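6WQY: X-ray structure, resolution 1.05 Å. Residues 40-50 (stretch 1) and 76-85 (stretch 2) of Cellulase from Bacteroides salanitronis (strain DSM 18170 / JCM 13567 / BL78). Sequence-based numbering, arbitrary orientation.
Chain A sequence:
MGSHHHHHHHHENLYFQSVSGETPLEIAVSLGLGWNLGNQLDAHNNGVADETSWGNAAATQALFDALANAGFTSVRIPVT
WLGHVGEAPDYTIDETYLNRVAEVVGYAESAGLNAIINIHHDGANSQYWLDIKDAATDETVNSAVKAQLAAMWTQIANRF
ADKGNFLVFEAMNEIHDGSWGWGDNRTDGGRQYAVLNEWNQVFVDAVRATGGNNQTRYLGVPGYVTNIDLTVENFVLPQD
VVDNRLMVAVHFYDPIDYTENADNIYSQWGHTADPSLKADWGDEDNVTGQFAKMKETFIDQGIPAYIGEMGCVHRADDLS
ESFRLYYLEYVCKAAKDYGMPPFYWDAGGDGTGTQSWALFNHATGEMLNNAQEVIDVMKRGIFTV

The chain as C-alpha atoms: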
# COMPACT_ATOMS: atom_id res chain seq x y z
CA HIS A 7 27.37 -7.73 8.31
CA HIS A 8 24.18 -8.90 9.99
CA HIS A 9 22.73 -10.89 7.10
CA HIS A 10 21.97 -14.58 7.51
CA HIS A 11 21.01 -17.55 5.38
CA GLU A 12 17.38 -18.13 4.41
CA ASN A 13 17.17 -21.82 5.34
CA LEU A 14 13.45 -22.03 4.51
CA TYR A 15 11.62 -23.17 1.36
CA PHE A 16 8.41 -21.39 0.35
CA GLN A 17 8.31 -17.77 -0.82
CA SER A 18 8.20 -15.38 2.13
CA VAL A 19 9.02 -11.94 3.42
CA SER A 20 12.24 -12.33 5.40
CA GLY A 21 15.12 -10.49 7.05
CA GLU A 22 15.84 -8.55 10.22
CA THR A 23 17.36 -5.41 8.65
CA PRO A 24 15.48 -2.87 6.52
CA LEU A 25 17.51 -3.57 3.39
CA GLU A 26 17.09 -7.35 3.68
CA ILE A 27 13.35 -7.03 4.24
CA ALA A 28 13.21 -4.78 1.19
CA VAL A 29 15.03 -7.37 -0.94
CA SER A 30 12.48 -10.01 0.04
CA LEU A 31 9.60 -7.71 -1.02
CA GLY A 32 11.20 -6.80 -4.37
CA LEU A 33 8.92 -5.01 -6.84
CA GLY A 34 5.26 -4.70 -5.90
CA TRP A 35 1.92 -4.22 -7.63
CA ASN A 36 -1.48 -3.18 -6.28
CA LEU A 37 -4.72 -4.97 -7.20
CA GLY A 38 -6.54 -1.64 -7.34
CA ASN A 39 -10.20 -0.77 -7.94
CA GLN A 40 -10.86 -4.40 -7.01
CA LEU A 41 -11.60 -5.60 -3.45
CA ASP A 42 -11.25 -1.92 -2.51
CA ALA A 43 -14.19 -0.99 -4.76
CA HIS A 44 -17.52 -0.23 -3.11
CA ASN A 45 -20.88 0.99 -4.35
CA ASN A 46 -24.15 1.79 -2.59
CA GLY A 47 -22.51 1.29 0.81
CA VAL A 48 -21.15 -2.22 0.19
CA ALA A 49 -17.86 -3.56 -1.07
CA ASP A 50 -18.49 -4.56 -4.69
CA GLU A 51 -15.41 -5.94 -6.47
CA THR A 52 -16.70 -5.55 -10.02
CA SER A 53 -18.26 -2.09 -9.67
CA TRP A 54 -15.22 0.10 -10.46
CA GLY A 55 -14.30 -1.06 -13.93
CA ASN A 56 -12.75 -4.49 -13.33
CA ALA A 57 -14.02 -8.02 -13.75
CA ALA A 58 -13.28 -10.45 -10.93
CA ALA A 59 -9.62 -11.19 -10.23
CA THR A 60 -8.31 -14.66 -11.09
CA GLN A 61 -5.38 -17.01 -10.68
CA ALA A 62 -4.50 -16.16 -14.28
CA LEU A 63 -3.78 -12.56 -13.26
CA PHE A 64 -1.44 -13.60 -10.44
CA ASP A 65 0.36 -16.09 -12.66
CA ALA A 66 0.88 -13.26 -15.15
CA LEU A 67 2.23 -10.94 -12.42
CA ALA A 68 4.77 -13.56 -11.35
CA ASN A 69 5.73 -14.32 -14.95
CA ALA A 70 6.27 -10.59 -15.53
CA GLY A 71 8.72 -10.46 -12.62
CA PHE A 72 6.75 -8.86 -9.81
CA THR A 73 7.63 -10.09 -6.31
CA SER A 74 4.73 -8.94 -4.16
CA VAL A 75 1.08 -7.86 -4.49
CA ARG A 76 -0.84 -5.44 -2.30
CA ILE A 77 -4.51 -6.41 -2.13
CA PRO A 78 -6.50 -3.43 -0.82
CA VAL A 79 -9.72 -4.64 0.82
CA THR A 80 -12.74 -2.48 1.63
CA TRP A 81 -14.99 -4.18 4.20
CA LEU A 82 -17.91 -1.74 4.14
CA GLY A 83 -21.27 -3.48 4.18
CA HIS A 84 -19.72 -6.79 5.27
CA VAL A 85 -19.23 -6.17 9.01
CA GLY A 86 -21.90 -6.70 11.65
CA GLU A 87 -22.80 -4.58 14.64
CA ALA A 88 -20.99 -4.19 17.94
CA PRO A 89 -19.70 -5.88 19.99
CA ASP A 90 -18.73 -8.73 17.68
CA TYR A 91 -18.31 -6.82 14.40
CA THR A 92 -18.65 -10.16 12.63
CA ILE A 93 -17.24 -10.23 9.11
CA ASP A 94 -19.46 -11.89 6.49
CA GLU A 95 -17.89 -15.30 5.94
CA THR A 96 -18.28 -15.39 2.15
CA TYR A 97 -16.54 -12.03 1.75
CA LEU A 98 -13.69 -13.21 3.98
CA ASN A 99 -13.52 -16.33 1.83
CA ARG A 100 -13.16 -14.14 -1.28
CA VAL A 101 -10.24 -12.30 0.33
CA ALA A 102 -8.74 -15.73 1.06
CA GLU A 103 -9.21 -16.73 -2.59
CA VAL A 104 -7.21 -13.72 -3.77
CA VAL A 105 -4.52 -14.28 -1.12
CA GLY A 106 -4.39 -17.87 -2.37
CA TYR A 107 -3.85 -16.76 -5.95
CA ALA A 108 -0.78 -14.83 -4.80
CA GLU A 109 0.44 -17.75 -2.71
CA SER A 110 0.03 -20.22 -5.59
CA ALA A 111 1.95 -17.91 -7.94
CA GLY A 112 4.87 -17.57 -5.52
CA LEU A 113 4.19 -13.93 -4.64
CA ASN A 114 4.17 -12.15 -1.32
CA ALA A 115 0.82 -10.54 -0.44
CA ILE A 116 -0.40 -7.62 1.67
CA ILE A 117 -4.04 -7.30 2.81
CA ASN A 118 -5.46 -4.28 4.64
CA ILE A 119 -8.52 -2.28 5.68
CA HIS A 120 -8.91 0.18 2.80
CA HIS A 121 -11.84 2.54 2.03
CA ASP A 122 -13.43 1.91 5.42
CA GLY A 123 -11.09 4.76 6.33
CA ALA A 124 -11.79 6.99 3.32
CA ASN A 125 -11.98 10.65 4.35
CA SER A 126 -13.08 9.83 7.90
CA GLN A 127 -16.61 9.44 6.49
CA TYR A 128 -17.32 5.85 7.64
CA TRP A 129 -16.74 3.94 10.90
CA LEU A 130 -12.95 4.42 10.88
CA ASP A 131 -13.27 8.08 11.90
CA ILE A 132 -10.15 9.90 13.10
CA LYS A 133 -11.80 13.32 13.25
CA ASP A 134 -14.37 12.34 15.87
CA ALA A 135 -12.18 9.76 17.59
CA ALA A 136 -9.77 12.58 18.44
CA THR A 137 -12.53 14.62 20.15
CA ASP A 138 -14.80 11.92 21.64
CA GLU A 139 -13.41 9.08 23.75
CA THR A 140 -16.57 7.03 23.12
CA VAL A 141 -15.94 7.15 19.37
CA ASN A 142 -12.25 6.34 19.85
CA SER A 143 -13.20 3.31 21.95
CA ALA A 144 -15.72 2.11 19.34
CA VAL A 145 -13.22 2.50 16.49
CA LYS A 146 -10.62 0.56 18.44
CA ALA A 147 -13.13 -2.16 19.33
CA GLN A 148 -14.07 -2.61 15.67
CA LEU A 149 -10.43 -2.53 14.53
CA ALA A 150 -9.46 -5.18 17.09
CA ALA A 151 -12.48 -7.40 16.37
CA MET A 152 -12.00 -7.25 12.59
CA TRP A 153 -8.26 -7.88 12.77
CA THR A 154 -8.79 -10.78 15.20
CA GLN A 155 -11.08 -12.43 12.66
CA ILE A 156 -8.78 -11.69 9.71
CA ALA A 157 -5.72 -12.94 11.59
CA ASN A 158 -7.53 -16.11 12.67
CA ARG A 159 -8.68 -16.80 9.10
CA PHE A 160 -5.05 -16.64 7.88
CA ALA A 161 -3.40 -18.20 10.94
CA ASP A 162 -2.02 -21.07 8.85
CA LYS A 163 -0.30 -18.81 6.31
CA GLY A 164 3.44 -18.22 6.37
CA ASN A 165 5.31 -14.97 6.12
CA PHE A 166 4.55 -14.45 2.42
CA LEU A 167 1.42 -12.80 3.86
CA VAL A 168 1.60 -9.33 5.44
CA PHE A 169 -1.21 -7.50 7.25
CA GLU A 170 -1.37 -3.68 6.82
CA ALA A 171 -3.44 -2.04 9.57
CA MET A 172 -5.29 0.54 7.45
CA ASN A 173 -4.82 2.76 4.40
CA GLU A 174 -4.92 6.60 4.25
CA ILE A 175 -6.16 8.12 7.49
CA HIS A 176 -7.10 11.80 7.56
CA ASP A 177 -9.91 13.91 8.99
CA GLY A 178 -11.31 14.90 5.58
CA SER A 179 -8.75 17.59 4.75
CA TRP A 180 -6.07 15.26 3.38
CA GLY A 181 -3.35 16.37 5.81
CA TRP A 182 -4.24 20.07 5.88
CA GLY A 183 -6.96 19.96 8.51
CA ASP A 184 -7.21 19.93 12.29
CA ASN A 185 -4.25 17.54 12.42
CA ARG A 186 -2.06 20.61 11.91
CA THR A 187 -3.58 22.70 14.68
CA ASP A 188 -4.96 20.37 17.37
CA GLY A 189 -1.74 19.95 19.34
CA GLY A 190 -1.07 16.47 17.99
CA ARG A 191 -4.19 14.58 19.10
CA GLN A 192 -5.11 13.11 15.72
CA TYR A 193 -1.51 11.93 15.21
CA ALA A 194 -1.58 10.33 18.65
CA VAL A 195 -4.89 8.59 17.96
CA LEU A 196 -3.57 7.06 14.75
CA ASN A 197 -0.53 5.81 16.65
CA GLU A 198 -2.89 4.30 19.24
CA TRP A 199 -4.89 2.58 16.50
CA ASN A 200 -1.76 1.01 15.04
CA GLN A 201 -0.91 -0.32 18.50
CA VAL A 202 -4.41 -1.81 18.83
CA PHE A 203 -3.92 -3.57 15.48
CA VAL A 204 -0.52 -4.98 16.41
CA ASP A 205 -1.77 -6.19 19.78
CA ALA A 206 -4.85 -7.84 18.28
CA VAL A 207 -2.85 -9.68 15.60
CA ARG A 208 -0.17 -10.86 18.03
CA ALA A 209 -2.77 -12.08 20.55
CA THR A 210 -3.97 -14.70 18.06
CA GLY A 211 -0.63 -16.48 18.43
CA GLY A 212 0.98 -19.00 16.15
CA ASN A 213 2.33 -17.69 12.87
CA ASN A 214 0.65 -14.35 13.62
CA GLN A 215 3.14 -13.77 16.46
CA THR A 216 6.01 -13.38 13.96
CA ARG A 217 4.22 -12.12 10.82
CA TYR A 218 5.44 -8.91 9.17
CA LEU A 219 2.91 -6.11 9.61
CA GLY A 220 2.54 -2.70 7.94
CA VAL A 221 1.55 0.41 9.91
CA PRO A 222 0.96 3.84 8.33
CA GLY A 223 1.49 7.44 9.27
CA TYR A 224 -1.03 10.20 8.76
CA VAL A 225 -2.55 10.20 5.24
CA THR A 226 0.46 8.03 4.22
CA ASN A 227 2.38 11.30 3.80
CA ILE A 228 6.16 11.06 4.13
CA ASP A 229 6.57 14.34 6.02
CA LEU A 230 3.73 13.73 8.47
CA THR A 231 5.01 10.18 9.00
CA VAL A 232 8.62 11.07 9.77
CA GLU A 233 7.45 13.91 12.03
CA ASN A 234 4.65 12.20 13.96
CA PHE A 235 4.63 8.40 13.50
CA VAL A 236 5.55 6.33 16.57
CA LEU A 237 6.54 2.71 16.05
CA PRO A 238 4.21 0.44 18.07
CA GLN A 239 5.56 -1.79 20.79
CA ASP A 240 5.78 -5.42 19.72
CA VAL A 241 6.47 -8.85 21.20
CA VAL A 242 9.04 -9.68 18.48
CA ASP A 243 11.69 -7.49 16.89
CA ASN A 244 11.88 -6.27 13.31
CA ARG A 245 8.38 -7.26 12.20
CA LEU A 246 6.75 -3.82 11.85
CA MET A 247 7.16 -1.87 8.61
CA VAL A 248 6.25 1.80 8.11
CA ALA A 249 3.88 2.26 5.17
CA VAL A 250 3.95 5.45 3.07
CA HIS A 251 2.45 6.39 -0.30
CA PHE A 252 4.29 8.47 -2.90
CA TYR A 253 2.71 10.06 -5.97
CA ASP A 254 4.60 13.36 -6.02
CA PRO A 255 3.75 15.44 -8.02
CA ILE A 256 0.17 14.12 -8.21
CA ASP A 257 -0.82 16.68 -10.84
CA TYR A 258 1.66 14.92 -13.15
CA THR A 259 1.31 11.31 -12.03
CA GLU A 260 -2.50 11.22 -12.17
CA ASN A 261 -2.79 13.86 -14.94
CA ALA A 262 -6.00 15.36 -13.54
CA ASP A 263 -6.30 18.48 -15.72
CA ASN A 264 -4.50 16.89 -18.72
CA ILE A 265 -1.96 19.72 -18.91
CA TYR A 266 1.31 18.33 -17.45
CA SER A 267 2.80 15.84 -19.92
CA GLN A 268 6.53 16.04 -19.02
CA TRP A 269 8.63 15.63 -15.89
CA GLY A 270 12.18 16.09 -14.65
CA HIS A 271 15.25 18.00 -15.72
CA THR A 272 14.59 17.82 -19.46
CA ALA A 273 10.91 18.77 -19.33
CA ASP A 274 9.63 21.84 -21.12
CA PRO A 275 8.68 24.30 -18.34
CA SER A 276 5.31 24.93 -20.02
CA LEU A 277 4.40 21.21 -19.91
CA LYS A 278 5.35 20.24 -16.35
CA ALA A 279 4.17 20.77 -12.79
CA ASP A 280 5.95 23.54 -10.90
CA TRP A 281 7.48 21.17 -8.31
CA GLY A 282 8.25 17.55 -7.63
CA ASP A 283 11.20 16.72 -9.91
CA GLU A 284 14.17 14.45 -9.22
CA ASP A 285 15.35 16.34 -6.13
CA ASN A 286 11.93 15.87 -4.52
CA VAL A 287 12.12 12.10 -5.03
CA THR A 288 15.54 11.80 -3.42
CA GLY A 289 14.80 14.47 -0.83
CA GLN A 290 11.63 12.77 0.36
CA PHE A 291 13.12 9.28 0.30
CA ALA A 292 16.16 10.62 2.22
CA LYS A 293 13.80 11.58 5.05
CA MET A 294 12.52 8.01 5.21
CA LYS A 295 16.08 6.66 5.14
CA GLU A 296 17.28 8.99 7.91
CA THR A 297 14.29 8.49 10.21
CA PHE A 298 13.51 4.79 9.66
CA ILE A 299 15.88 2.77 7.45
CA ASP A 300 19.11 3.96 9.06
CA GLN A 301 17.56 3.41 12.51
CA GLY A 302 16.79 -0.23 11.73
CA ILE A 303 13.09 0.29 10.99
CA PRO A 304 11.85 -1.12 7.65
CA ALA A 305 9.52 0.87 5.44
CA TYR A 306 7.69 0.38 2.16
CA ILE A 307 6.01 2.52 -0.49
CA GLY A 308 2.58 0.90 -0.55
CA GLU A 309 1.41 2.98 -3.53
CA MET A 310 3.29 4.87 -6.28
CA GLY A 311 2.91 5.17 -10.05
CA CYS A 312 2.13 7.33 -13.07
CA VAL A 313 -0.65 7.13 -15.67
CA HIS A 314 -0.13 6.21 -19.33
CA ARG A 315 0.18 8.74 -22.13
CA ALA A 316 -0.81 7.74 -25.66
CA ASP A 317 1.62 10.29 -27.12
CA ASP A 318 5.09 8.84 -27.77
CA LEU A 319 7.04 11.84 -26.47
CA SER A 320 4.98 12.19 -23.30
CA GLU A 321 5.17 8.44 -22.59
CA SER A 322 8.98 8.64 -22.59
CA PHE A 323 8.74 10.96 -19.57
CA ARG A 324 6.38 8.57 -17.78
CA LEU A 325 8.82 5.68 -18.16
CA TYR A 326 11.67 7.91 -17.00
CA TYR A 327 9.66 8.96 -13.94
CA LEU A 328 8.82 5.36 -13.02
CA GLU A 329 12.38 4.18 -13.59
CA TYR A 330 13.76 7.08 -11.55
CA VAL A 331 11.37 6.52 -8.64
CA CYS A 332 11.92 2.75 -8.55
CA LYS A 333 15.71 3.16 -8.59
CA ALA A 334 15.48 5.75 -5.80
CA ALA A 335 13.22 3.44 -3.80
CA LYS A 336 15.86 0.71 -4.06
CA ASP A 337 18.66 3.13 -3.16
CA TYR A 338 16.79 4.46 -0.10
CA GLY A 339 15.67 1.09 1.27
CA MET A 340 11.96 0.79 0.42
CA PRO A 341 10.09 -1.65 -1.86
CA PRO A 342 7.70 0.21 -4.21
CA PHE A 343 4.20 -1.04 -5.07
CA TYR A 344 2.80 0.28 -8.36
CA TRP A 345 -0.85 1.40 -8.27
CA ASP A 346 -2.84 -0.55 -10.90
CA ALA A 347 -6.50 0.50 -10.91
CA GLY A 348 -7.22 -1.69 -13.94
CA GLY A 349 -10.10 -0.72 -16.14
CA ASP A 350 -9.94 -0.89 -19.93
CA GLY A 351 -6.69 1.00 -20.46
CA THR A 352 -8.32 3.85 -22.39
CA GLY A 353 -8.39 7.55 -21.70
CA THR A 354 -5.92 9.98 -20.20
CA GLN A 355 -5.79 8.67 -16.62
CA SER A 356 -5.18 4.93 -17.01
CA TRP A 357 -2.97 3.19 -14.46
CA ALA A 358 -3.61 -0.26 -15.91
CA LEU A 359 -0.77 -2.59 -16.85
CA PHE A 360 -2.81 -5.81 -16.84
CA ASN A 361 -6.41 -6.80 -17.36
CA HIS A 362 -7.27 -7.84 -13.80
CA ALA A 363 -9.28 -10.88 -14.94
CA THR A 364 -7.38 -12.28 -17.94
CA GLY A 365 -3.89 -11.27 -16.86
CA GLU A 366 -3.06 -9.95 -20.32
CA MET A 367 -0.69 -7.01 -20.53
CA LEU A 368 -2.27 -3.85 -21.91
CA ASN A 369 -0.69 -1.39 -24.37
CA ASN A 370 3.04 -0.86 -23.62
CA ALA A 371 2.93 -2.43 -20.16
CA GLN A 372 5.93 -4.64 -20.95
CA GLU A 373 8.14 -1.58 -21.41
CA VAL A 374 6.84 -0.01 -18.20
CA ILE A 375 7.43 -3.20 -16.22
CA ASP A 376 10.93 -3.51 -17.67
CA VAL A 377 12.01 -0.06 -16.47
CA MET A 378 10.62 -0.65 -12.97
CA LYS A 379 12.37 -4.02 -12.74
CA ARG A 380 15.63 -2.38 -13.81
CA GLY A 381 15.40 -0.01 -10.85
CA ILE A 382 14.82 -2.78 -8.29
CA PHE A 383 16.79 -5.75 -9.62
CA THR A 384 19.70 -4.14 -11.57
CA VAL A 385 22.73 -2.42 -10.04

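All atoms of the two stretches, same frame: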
# COMPACT_ATOMS: atom_id res chain seq x y z
N GLN A 40 -10.52 -2.98 -7.03
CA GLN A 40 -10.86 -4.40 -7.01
C GLN A 40 -11.57 -4.69 -5.69
O GLN A 40 -12.71 -4.24 -5.51
CB GLN A 40 -9.60 -5.23 -7.29
CG GLN A 40 -9.90 -6.64 -7.76
CD GLN A 40 -10.28 -6.71 -9.22
OE1 GLN A 40 -9.71 -6.04 -10.07
NE2 GLN A 40 -11.25 -7.56 -9.53
N LEU A 41 -10.93 -5.38 -4.73
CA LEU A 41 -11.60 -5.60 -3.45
C LEU A 41 -11.75 -4.31 -2.65
O LEU A 41 -12.50 -4.28 -1.66
CB LEU A 41 -10.92 -6.68 -2.63
CG LEU A 41 -10.94 -8.07 -3.25
CD1 LEU A 41 -10.18 -9.08 -2.40
CD2 LEU A 41 -12.36 -8.57 -3.48
N ASP A 42 -11.05 -3.24 -3.06
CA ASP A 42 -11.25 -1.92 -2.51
C ASP A 42 -12.52 -1.23 -3.02
O ASP A 42 -13.00 -0.28 -2.37
CB ASP A 42 -10.03 -1.00 -2.75
CG ASP A 42 -9.46 -1.09 -4.17
OD1 ASP A 42 -9.28 -2.21 -4.70
OD2 ASP A 42 -9.16 -0.00 -4.75
N ALA A 43 -13.05 -1.66 -4.15
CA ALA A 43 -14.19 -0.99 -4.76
C ALA A 43 -15.44 -1.19 -3.91
O ALA A 43 -15.65 -2.26 -3.32
CB ALA A 43 -14.43 -1.53 -6.17
N HIS A 44 -16.28 -0.17 -3.87
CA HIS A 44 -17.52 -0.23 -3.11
C HIS A 44 -18.54 0.66 -3.80
O HIS A 44 -18.18 1.69 -4.39
CB HIS A 44 -17.32 0.16 -1.65
CG HIS A 44 -16.75 1.53 -1.46
ND1 HIS A 44 -17.53 2.62 -1.10
CD2 HIS A 44 -15.48 1.99 -1.58
CE1 HIS A 44 -16.75 3.68 -1.01
NE2 HIS A 44 -15.51 3.33 -1.29
N ASN A 45 -19.80 0.28 -3.69
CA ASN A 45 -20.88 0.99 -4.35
C ASN A 45 -22.13 0.77 -3.53
O ASN A 45 -22.38 -0.34 -3.05
CB ASN A 45 -21.08 0.47 -5.78
CG ASN A 45 -21.94 1.39 -6.63
OD1 ASN A 45 -22.00 2.60 -6.39
ND2 ASN A 45 -22.61 0.82 -7.62
N ASN A 46 -22.90 1.85 -3.34
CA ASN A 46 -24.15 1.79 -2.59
C ASN A 46 -23.93 1.24 -1.18
O ASN A 46 -24.75 0.50 -0.64
CB ASN A 46 -25.21 0.99 -3.35
CG ASN A 46 -25.53 1.60 -4.70
OD1 ASN A 46 -25.53 2.83 -4.86
ND2 ASN A 46 -25.82 0.76 -5.68
N GLY A 47 -22.79 1.61 -0.58
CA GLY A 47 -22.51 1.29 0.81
C GLY A 47 -21.87 -0.06 1.06
O GLY A 47 -21.58 -0.39 2.22
N VAL A 48 -21.62 -0.86 0.02
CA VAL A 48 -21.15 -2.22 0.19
C VAL A 48 -19.98 -2.44 -0.74
O VAL A 48 -20.01 -2.04 -1.92
CB VAL A 48 -22.27 -3.25 -0.08
CG1 VAL A 48 -21.79 -4.65 0.24
CG2 VAL A 48 -23.51 -2.89 0.72
N ALA A 49 -18.95 -3.09 -0.23
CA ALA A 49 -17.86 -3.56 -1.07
C ALA A 49 -18.43 -4.34 -2.25
O ALA A 49 -19.34 -5.14 -2.09
CB ALA A 49 -16.92 -4.44 -0.24
N ASP A 50 -17.90 -4.07 -3.44
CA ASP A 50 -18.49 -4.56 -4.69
C ASP A 50 -17.33 -4.62 -5.71
O ASP A 50 -17.05 -3.63 -6.39
CB ASP A 50 -19.63 -3.66 -5.12
CG ASP A 50 -20.42 -4.22 -6.27
OD1 ASP A 50 -19.90 -5.07 -7.01
OD2 ASP A 50 -21.59 -3.78 -6.45
N ARG A 76 0.03 -6.03 -3.31
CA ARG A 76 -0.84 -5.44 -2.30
C ARG A 76 -2.27 -5.58 -2.77
O ARG A 76 -2.59 -5.25 -3.92
CB ARG A 76 -0.45 -3.99 -2.05
CG ARG A 76 -1.29 -3.26 -1.00
CD ARG A 76 -0.59 -1.99 -0.57
NE ARG A 76 -1.31 -1.13 0.36
CZ ARG A 76 -2.09 -0.12 0.02
NH1 ARG A 76 -2.41 0.12 -1.25
NH2 ARG A 76 -2.56 0.67 0.98
N ILE A 77 -3.10 -6.11 -1.89
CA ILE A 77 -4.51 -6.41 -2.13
C ILE A 77 -5.30 -5.49 -1.20
O ILE A 77 -5.62 -5.87 -0.06
CB ILE A 77 -4.80 -7.89 -1.83
CG1 ILE A 77 -3.93 -8.83 -2.67
CG2 ILE A 77 -6.29 -8.19 -2.05
CD1 ILE A 77 -3.85 -10.24 -2.13
N PRO A 78 -5.64 -4.29 -1.64
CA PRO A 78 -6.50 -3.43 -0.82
C PRO A 78 -7.86 -4.09 -0.66
O PRO A 78 -8.42 -4.61 -1.63
CB PRO A 78 -6.58 -2.13 -1.61
CG PRO A 78 -6.02 -2.38 -2.92
CD PRO A 78 -5.22 -3.63 -2.88
N VAL A 79 -8.41 -4.04 0.56
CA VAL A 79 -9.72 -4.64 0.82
C VAL A 79 -10.58 -3.62 1.56
O VAL A 79 -10.22 -3.20 2.67
CB VAL A 79 -9.64 -5.93 1.65
CG1 VAL A 79 -11.05 -6.49 1.84
CG2 VAL A 79 -8.73 -6.95 1.00
N THR A 80 -11.70 -3.25 0.96
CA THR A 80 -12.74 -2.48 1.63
C THR A 80 -13.76 -3.46 2.21
O THR A 80 -14.19 -4.40 1.52
CB THR A 80 -13.39 -1.53 0.63
OG1 THR A 80 -12.41 -0.56 0.27
CG2 THR A 80 -14.61 -0.83 1.22
N TRP A 81 -14.15 -3.24 3.47
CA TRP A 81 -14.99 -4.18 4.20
C TRP A 81 -16.38 -3.61 4.45
O TRP A 81 -17.21 -4.27 5.10
CB TRP A 81 -14.32 -4.58 5.53
CG TRP A 81 -12.94 -5.16 5.38
CD1 TRP A 81 -11.78 -4.46 5.26
CD2 TRP A 81 -12.57 -6.54 5.32
NE1 TRP A 81 -10.71 -5.31 5.15
CE2 TRP A 81 -11.17 -6.60 5.19
CE3 TRP A 81 -13.28 -7.75 5.37
CZ2 TRP A 81 -10.47 -7.80 5.10
CZ3 TRP A 81 -12.58 -8.93 5.28
CH2 TRP A 81 -11.19 -8.95 5.15
N LEU A 82 -16.64 -2.40 3.96
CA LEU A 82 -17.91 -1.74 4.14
C LEU A 82 -19.05 -2.63 3.68
O LEU A 82 -19.00 -3.27 2.63
CB LEU A 82 -17.92 -0.43 3.33
CG LEU A 82 -16.95 0.65 3.81
CD1 LEU A 82 -16.91 1.79 2.79
CD2 LEU A 82 -17.34 1.15 5.17
N GLY A 83 -20.11 -2.67 4.48
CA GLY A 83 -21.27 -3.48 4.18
C GLY A 83 -21.12 -4.95 4.46
O GLY A 83 -22.07 -5.70 4.24
N HIS A 84 -19.98 -5.39 4.97
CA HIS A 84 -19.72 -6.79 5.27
C HIS A 84 -19.31 -7.02 6.72
O HIS A 84 -18.74 -8.07 7.04
CB HIS A 84 -18.66 -7.35 4.33
CG HIS A 84 -19.13 -7.48 2.93
ND1 HIS A 84 -20.31 -8.12 2.60
CD2 HIS A 84 -18.56 -7.12 1.76
CE1 HIS A 84 -20.46 -8.12 1.29
NE2 HIS A 84 -19.41 -7.52 0.76
N VAL A 85 -19.58 -6.06 7.60
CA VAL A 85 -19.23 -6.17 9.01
C VAL A 85 -20.47 -5.91 9.85
O VAL A 85 -21.18 -4.91 9.64
CB VAL A 85 -18.10 -5.19 9.39
CG1 VAL A 85 -17.75 -5.34 10.85
CG2 VAL A 85 -16.87 -5.45 8.54
O HOH W 1 -8.05 -5.62 -4.18
O HOH W 2 -19.07 -8.36 -1.90

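A turn and a short hairpin of stretch 1 dock on the largely irregular backbone of stretch 2 through three direct hydrogen bonds, two bridging waters and small apolar contacts. The type I turn from Gln-40 to Ala-43 is closed by Ala-43 N to Gln-40 O, at 2.9 Å. It leaves Leu-41 O free to accept from Thr-80 N at 2.9 Å, nearly in line. The next carbonyl is also used: Thr-80 OG1 donates to Asp-42 O at 2.7 Å. Pro-78 has no amide hydrogen, but its carbonyl is engaged: water 1 accepts from Leu-41 N (2.9 Å) and donates to Pro-78 O (2.8 Å). Beside this bridge, Leu-41 CD1 packs on Ile-77 CG2 at 4.0 Å.

Further along, Ala-49 N donates to Leu-82 O at 2.9 Å. Val-48 CA approaches the same oxygen, Leu-82 O, at 3.4 Å in a CA-H...O contact. Each stretch offers a methyl to a histidine face. Leu-82 CD1 lies 4.2 Å from the His-44 ring centroid, and Val-48 CG1 lies 4.1 Å from that of His-84. Water 2 links Ala-49 O (3.2 Å) and His-84 NE2 (2.8 Å). Gly-83 has positive phi, and a CB there would clash with Val-48 CG2 and Gly-47 O.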